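Local coordinates for lipoxygenase (Cyanothece sp., PDB 5EK8), which probably uses a non-heme iron centre to insert molecular oxygen into polyunsaturated fatty acids, as lipoxygenases do, at residues Y459-F471 against L555-L568. Sequence-based numbering, arbitrary orientation.
Sequences YWQILTEYVDAFF and LKQCCRHIIFHTTL
Tyr459 is a knob in a hole formed by Ile563, Phe564, Thr567 and Leu568. Its ring meets CD2 of Phe564 edge-on, and at its tip OH donates to OG1 of Thr567 (2.7 Å). That OG1 donates in turn to Ile563 O, which also takes the backbone N-H of Thr567 from the other face of its carbonyl plane, making a relay from tyrosine to helix backbone. A phenylalanine here would probably still fill the hole but leave Thr567 OG1 without its donor.

Trp460 turns the edge of its six-membered ring toward the face of Phe564, an offset edge-to-face pair with planes at 74° and centroids 5.7 Å apart. Over one face of the indole, off-centre, lies Arg560 CD, a CH-pi contact 4.2 Å from the centroid of the six-membered ring. Arg560 is itself a knob among Trp460, Leu463, Thr464 and Val467; a bend at chi3 folds its guanidinium back to Gln557, whose OE1 accepts from both NE and NH2 in the guanidinium plane. Trp437 and Trp440 hold the other end of that amide through their carbonyls.

At the far end, Lys556 CG sits over the centre of the Phe471 ring, 3.4 Å from its centroid and 8° off the normal, while Leu555 CG and Cys559 SG come to the edge. Bends at chi3 and chi4 swing NZ to the anti lone pair of Asp468 OD1, a salt bridge of 2.9 Å.

The segments cross at 134°, their axes 9.9 Å apart, within the largely helical catalytic domain. Helix 549-574 also supplies the iron ligands His570 and Asn574. Helix 639-647 packs on Leu463 and Tyr466, helix 383-391 on Val467, Phe471 and Cys559, and helix 337-377 on Ile562 and Thr566.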
loop_
_atom_site.group_PDB
_atom_site.type_symbol
_atom_site.label_atom_id
_atom_site.label_comp_id
_atom_site.label_asym_id
_atom_site.label_seq_id
_atom_site.Cartn_x
_atom_site.Cartn_y
_atom_site.Cartn_z
ATOM N N TYR A 459 -18.924 5.083 -2.842
ATOM C CA TYR A 459 -17.850 5.494 -1.945
ATOM C C TYR A 459 -17.231 6.809 -2.394
ATOM O O TYR A 459 -16.885 7.654 -1.572
ATOM C CB TYR A 459 -16.767 4.420 -1.857
ATOM C CG TYR A 459 -15.795 4.667 -0.730
ATOM C CD1 TYR A 459 -16.236 4.707 0.585
ATOM C CD2 TYR A 459 -14.442 4.868 -0.978
ATOM C CE1 TYR A 459 -15.364 4.936 1.624
ATOM C CE2 TYR A 459 -13.555 5.100 0.056
ATOM C CZ TYR A 459 -14.024 5.133 1.361
ATOM O OH TYR A 459 -13.164 5.358 2.415
ATOM N N TRP A 460 -17.103 6.971 -3.707
ATOM C CA TRP A 460 -16.516 8.168 -4.281
ATOM C C TRP A 460 -17.355 9.387 -3.941
ATOM O O TRP A 460 -16.813 10.435 -3.600
ATOM C CB TRP A 460 -16.374 8.024 -5.797
ATOM C CG TRP A 460 -15.639 9.162 -6.440
ATOM C CD1 TRP A 460 -16.178 10.168 -7.182
ATOM C CD2 TRP A 460 -14.229 9.411 -6.387
ATOM N NE1 TRP A 460 -15.191 11.026 -7.602
ATOM C CE2 TRP A 460 -13.985 10.583 -7.128
ATOM C CE3 TRP A 460 -13.151 8.756 -5.787
ATOM C CZ2 TRP A 460 -12.706 11.115 -7.284
ATOM C CZ3 TRP A 460 -11.885 9.282 -5.941
ATOM C CH2 TRP A 460 -11.672 10.452 -6.684
ATOM N N GLN A 461 -18.675 9.253 -4.034
ATOM C CA GLN A 461 -19.561 10.363 -3.697
ATOM C C GLN A 461 -19.483 10.680 -2.207
ATOM O O GLN A 461 -19.533 11.852 -1.804
ATOM C CB GLN A 461 -21.001 10.053 -4.109
ATOM C CG GLN A 461 -21.426 10.735 -5.409
ATOM C CD GLN A 461 -20.427 10.525 -6.541
ATOM O OE1 GLN A 461 -20.279 9.416 -7.062
ATOM N NE2 GLN A 461 -19.732 11.594 -6.923
ATOM N N ILE A 462 -19.341 9.637 -1.391
ATOM C CA ILE A 462 -19.114 9.845 0.039
ATOM C C ILE A 462 -17.848 10.673 0.283
ATOM O O ILE A 462 -17.862 11.649 1.042
ATOM C CB ILE A 462 -18.996 8.514 0.796
ATOM C CG1 ILE A 462 -20.310 7.739 0.720
ATOM C CG2 ILE A 462 -18.641 8.763 2.249
ATOM C CD1 ILE A 462 -20.242 6.387 1.376
ATOM N N LEU A 463 -16.760 10.282 -0.376
ATOM C CA LEU A 463 -15.493 11.002 -0.276
ATOM C C LEU A 463 -15.628 12.439 -0.765
ATOM O O LEU A 463 -15.012 13.344 -0.220
ATOM C CB LEU A 463 -14.394 10.284 -1.066
ATOM C CG LEU A 463 -14.037 8.874 -0.585
ATOM C CD1 LEU A 463 -12.736 8.410 -1.212
ATOM C CD2 LEU A 463 -13.963 8.804 0.938
ATOM N N THR A 464 -16.440 12.648 -1.792
ATOM C CA THR A 464 -16.673 13.989 -2.303
ATOM C C THR A 464 -17.333 14.865 -1.245
ATOM O O THR A 464 -16.842 15.961 -0.943
ATOM C CB THR A 464 -17.544 13.960 -3.555
ATOM O OG1 THR A 464 -16.914 13.144 -4.549
ATOM C CG2 THR A 464 -17.730 15.364 -4.093
ATOM N N GLU A 465 -18.439 14.373 -0.682
ATOM C CA GLU A 465 -19.124 15.070 0.408
ATOM C C GLU A 465 -18.161 15.386 1.547
ATOM O O GLU A 465 -18.079 16.526 2.020
ATOM C CB GLU A 465 -20.285 14.236 0.946
ATOM C CG GLU A 465 -21.439 14.028 -0.016
ATOM C CD GLU A 465 -22.561 13.199 0.602
ATOM O OE1 GLU A 465 -22.950 13.485 1.758
ATOM O OE2 GLU A 465 -23.046 12.253 -0.062
ATOM N N TYR A 466 -17.427 14.362 1.971
ATOM C CA TYR A 466 -16.475 14.489 3.067
ATOM C C TYR A 466 -15.445 15.580 2.808
ATOM O O TYR A 466 -15.284 16.485 3.623
ATOM C CB TYR A 466 -15.773 13.154 3.311
ATOM C CG TYR A 466 -14.572 13.241 4.225
ATOM C CD1 TYR A 466 -14.682 13.771 5.510
ATOM C CD2 TYR A 466 -13.330 12.779 3.810
ATOM C CE1 TYR A 466 -13.585 13.849 6.348
ATOM C CE2 TYR A 466 -12.230 12.850 4.638
ATOM C CZ TYR A 466 -12.361 13.384 5.906
ATOM O OH TYR A 466 -11.255 13.446 6.726
ATOM N N VAL A 467 -14.762 15.490 1.671
ATOM C CA VAL A 467 -13.705 16.430 1.312
ATOM C C VAL A 467 -14.233 17.857 1.234
ATOM O O VAL A 467 -13.629 18.779 1.791
ATOM C CB VAL A 467 -13.052 16.062 -0.036
ATOM C CG1 VAL A 467 -12.096 17.158 -0.490
ATOM C CG2 VAL A 467 -12.329 14.734 0.067
ATOM N N ASP A 468 -15.356 18.036 0.542
ATOM C CA ASP A 468 -15.984 19.352 0.444
ATOM C C ASP A 468 -16.257 19.931 1.831
ATOM O O ASP A 468 -15.880 21.070 2.131
ATOM C CB ASP A 468 -17.288 19.273 -0.355
ATOM C CG ASP A 468 -17.056 19.235 -1.851
ATOM O OD1 ASP A 468 -16.054 19.812 -2.315
ATOM O OD2 ASP A 468 -17.883 18.638 -2.568
ATOM N N ALA A 469 -16.900 19.131 2.678
ATOM C CA ALA A 469 -17.235 19.555 4.034
ATOM C C ALA A 469 -15.996 19.964 4.826
ATOM O O ALA A 469 -15.942 21.056 5.396
ATOM C CB ALA A 469 -17.975 18.452 4.757
ATOM N N PHE A 470 -15.003 19.081 4.847
ATOM C CA PHE A 470 -13.770 19.314 5.591
ATOM C C PHE A 470 -13.091 20.598 5.142
ATOM O O PHE A 470 -12.728 21.440 5.967
ATOM C CB PHE A 470 -12.814 18.131 5.425
ATOM C CG PHE A 470 -11.573 18.227 6.269
ATOM C CD1 PHE A 470 -10.439 18.874 5.795
ATOM C CD2 PHE A 470 -11.535 17.654 7.530
ATOM C CE1 PHE A 470 -9.299 18.958 6.568
ATOM C CE2 PHE A 470 -10.398 17.731 8.311
ATOM C CZ PHE A 470 -9.277 18.385 7.831
ATOM N N PHE A 471 -12.920 20.737 3.831
ATOM C CA PHE A 471 -12.292 21.921 3.263
ATOM C C PHE A 471 -13.046 23.180 3.656
ATOM O O PHE A 471 -12.437 24.208 3.956
ATOM C CB PHE A 471 -12.210 21.812 1.740
ATOM C CG PHE A 471 -10.943 21.175 1.248
ATOM C CD1 PHE A 471 -9.982 21.929 0.596
ATOM C CD2 PHE A 471 -10.707 19.823 1.447
ATOM C CE1 PHE A 471 -8.814 21.346 0.143
ATOM C CE2 PHE A 471 -9.542 19.234 0.998
ATOM C CZ PHE A 471 -8.594 19.996 0.344
ATOM N N LEU A 555 -6.131 20.147 -4.787
ATOM C CA LEU A 555 -5.883 19.510 -3.502
ATOM C C LEU A 555 -7.027 18.580 -3.107
ATOM O O LEU A 555 -6.789 17.462 -2.659
ATOM C CB LEU A 555 -5.661 20.563 -2.418
ATOM C CG LEU A 555 -5.167 20.004 -1.083
ATOM C CD1 LEU A 555 -3.892 19.192 -1.296
ATOM C CD2 LEU A 555 -4.937 21.127 -0.083
ATOM N N LYS A 556 -8.262 19.042 -3.282
ATOM C CA LYS A 556 -9.441 18.229 -2.997
ATOM C C LYS A 556 -9.421 16.932 -3.801
ATOM O O LYS A 556 -9.731 15.860 -3.275
ATOM C CB LYS A 556 -10.720 19.016 -3.296
ATOM C CG LYS A 556 -10.942 20.210 -2.386
ATOM C CD LYS A 556 -11.751 21.287 -3.083
ATOM C CE LYS A 556 -13.239 21.045 -2.955
ATOM N NZ LYS A 556 -13.751 21.469 -1.629
ATOM N N GLN A 557 -9.045 17.031 -5.073
ATOM C CA GLN A 557 -8.997 15.851 -5.932
ATOM C C GLN A 557 -7.903 14.882 -5.492
ATOM O O GLN A 557 -8.116 13.669 -5.454
ATOM C CB GLN A 557 -8.790 16.252 -7.397
ATOM C CG GLN A 557 -8.451 15.090 -8.332
ATOM C CD GLN A 557 -9.496 13.974 -8.321
ATOM O OE1 GLN A 557 -10.651 14.186 -7.952
ATOM N NE2 GLN A 557 -9.087 12.779 -8.732
ATOM N N CYS A 558 -6.736 15.423 -5.159
ATOM C CA CYS A 558 -5.627 14.599 -4.692
ATOM C C CYS A 558 -6.024 13.864 -3.407
ATOM O O CYS A 558 -5.735 12.676 -3.232
ATOM C CB CYS A 558 -4.382 15.459 -4.465
ATOM S SG CYS A 558 -2.879 14.538 -4.049
ATOM N N CYS A 559 -6.705 14.582 -2.523
ATOM C CA CYS A 559 -7.188 14.017 -1.271
ATOM C C CYS A 559 -8.181 12.881 -1.513
ATOM O O CYS A 559 -8.075 11.812 -0.899
ATOM C CB CYS A 559 -7.821 15.110 -0.417
ATOM S SG CYS A 559 -6.623 16.277 0.295
ATOM N N ARG A 560 -9.134 13.118 -2.414
ATOM C CA ARG A 560 -10.076 12.082 -2.840
ATOM C C ARG A 560 -9.352 10.838 -3.348
ATOM O O ARG A 560 -9.690 9.711 -2.984
ATOM C CB ARG A 560 -11.003 12.605 -3.939
ATOM C CG ARG A 560 -12.189 13.410 -3.451
ATOM C CD ARG A 560 -13.167 13.662 -4.591
ATOM N NE ARG A 560 -12.600 14.490 -5.656
ATOM C CZ ARG A 560 -12.725 15.813 -5.726
ATOM N NH1 ARG A 560 -13.393 16.472 -4.789
ATOM N NH2 ARG A 560 -12.181 16.481 -6.735
ATOM N N HIS A 561 -8.357 11.057 -4.201
ATOM C CA HIS A 561 -7.566 9.977 -4.780
ATOM C C HIS A 561 -6.885 9.126 -3.699
ATOM O O HIS A 561 -7.076 7.899 -3.624
ATOM C CB HIS A 561 -6.522 10.570 -5.732
ATOM C CG HIS A 561 -5.840 9.559 -6.597
ATOM N ND1 HIS A 561 -6.470 8.931 -7.650
ATOM C CD2 HIS A 561 -4.578 9.069 -6.571
ATOM C CE1 HIS A 561 -5.628 8.097 -8.231
ATOM N NE2 HIS A 561 -4.470 8.164 -7.597
ATOM N N ILE A 562 -6.102 9.804 -2.862
ATOM C CA ILE A 562 -5.389 9.175 -1.757
ATOM C C ILE A 562 -6.325 8.363 -0.872
ATOM O O ILE A 562 -6.113 7.164 -0.663
ATOM C CB ILE A 562 -4.666 10.226 -0.889
ATOM C CG1 ILE A 562 -3.561 10.914 -1.694
ATOM C CG2 ILE A 562 -4.096 9.582 0.372
ATOM C CD1 ILE A 562 -2.978 12.138 -1.006
ATOM N N ILE A 563 -7.369 9.018 -0.371
ATOM C CA ILE A 563 -8.313 8.361 0.523
ATOM C C ILE A 563 -8.954 7.161 -0.157
ATOM O O ILE A 563 -9.094 6.101 0.451
ATOM C CB ILE A 563 -9.412 9.325 1.004
ATOM C CG1 ILE A 563 -8.808 10.418 1.886
ATOM C CG2 ILE A 563 -10.475 8.571 1.784
ATOM C CD1 ILE A 563 -9.805 11.455 2.341
ATOM N N PHE A 564 -9.318 7.318 -1.426
ATOM C CA PHE A 564 -9.967 6.232 -2.153
ATOM C C PHE A 564 -9.084 5.006 -2.227
ATOM O O PHE A 564 -9.539 3.892 -1.962
ATOM C CB PHE A 564 -10.354 6.652 -3.569
ATOM C CG PHE A 564 -11.071 5.575 -4.340
ATOM C CD1 PHE A 564 -10.373 4.695 -5.159
ATOM C CD2 PHE A 564 -12.446 5.435 -4.234
ATOM C CE1 PHE A 564 -11.037 3.704 -5.865
ATOM C CE2 PHE A 564 -13.117 4.447 -4.940
ATOM C CZ PHE A 564 -12.409 3.579 -5.754
ATOM N N HIS A 565 -7.822 5.199 -2.587
ATOM C CA HIS A 565 -6.966 4.038 -2.781
ATOM C C HIS A 565 -6.416 3.450 -1.485
ATOM O O HIS A 565 -6.107 2.262 -1.430
ATOM C CB HIS A 565 -5.834 4.386 -3.739
ATOM C CG HIS A 565 -6.300 4.547 -5.150
ATOM N ND1 HIS A 565 -6.809 5.735 -5.634
ATOM C CD2 HIS A 565 -6.392 3.658 -6.166
ATOM C CE1 HIS A 565 -7.167 5.575 -6.894
ATOM N NE2 HIS A 565 -6.926 4.324 -7.242
ATOM N N THR A 566 -6.311 4.264 -0.440
ATOM C CA THR A 566 -5.805 3.765 0.833
ATOM C C THR A 566 -6.888 3.050 1.636
ATOM O O THR A 566 -6.583 2.266 2.537
ATOM C CB THR A 566 -5.220 4.896 1.692
ATOM O OG1 THR A 566 -6.168 5.969 1.775
ATOM C CG2 THR A 566 -3.917 5.394 1.092
ATOM N N THR A 567 -8.150 3.329 1.323
ATOM C CA THR A 567 -9.260 2.690 2.025
ATOM C C THR A 567 -9.950 1.620 1.177
ATOM O O THR A 567 -9.541 0.463 1.193
ATOM C CB THR A 567 -10.309 3.720 2.475
ATOM O OG1 THR A 567 -10.840 4.395 1.330
ATOM C CG2 THR A 567 -9.685 4.733 3.418
ATOM N N LEU A 568 -10.985 2.007 0.434
ATOM C CA LEU A 568 -11.785 1.038 -0.315
ATOM C C LEU A 568 -11.002 0.196 -1.326
ATOM O O LEU A 568 -11.172 -1.016 -1.363
ATOM C CB LEU A 568 -12.930 1.735 -1.047
ATOM C CG LEU A 568 -13.735 0.771 -1.925
ATOM C CD1 LEU A 568 -14.373 -0.325 -1.073
ATOM C CD2 LEU A 568 -14.786 1.499 -2.752
#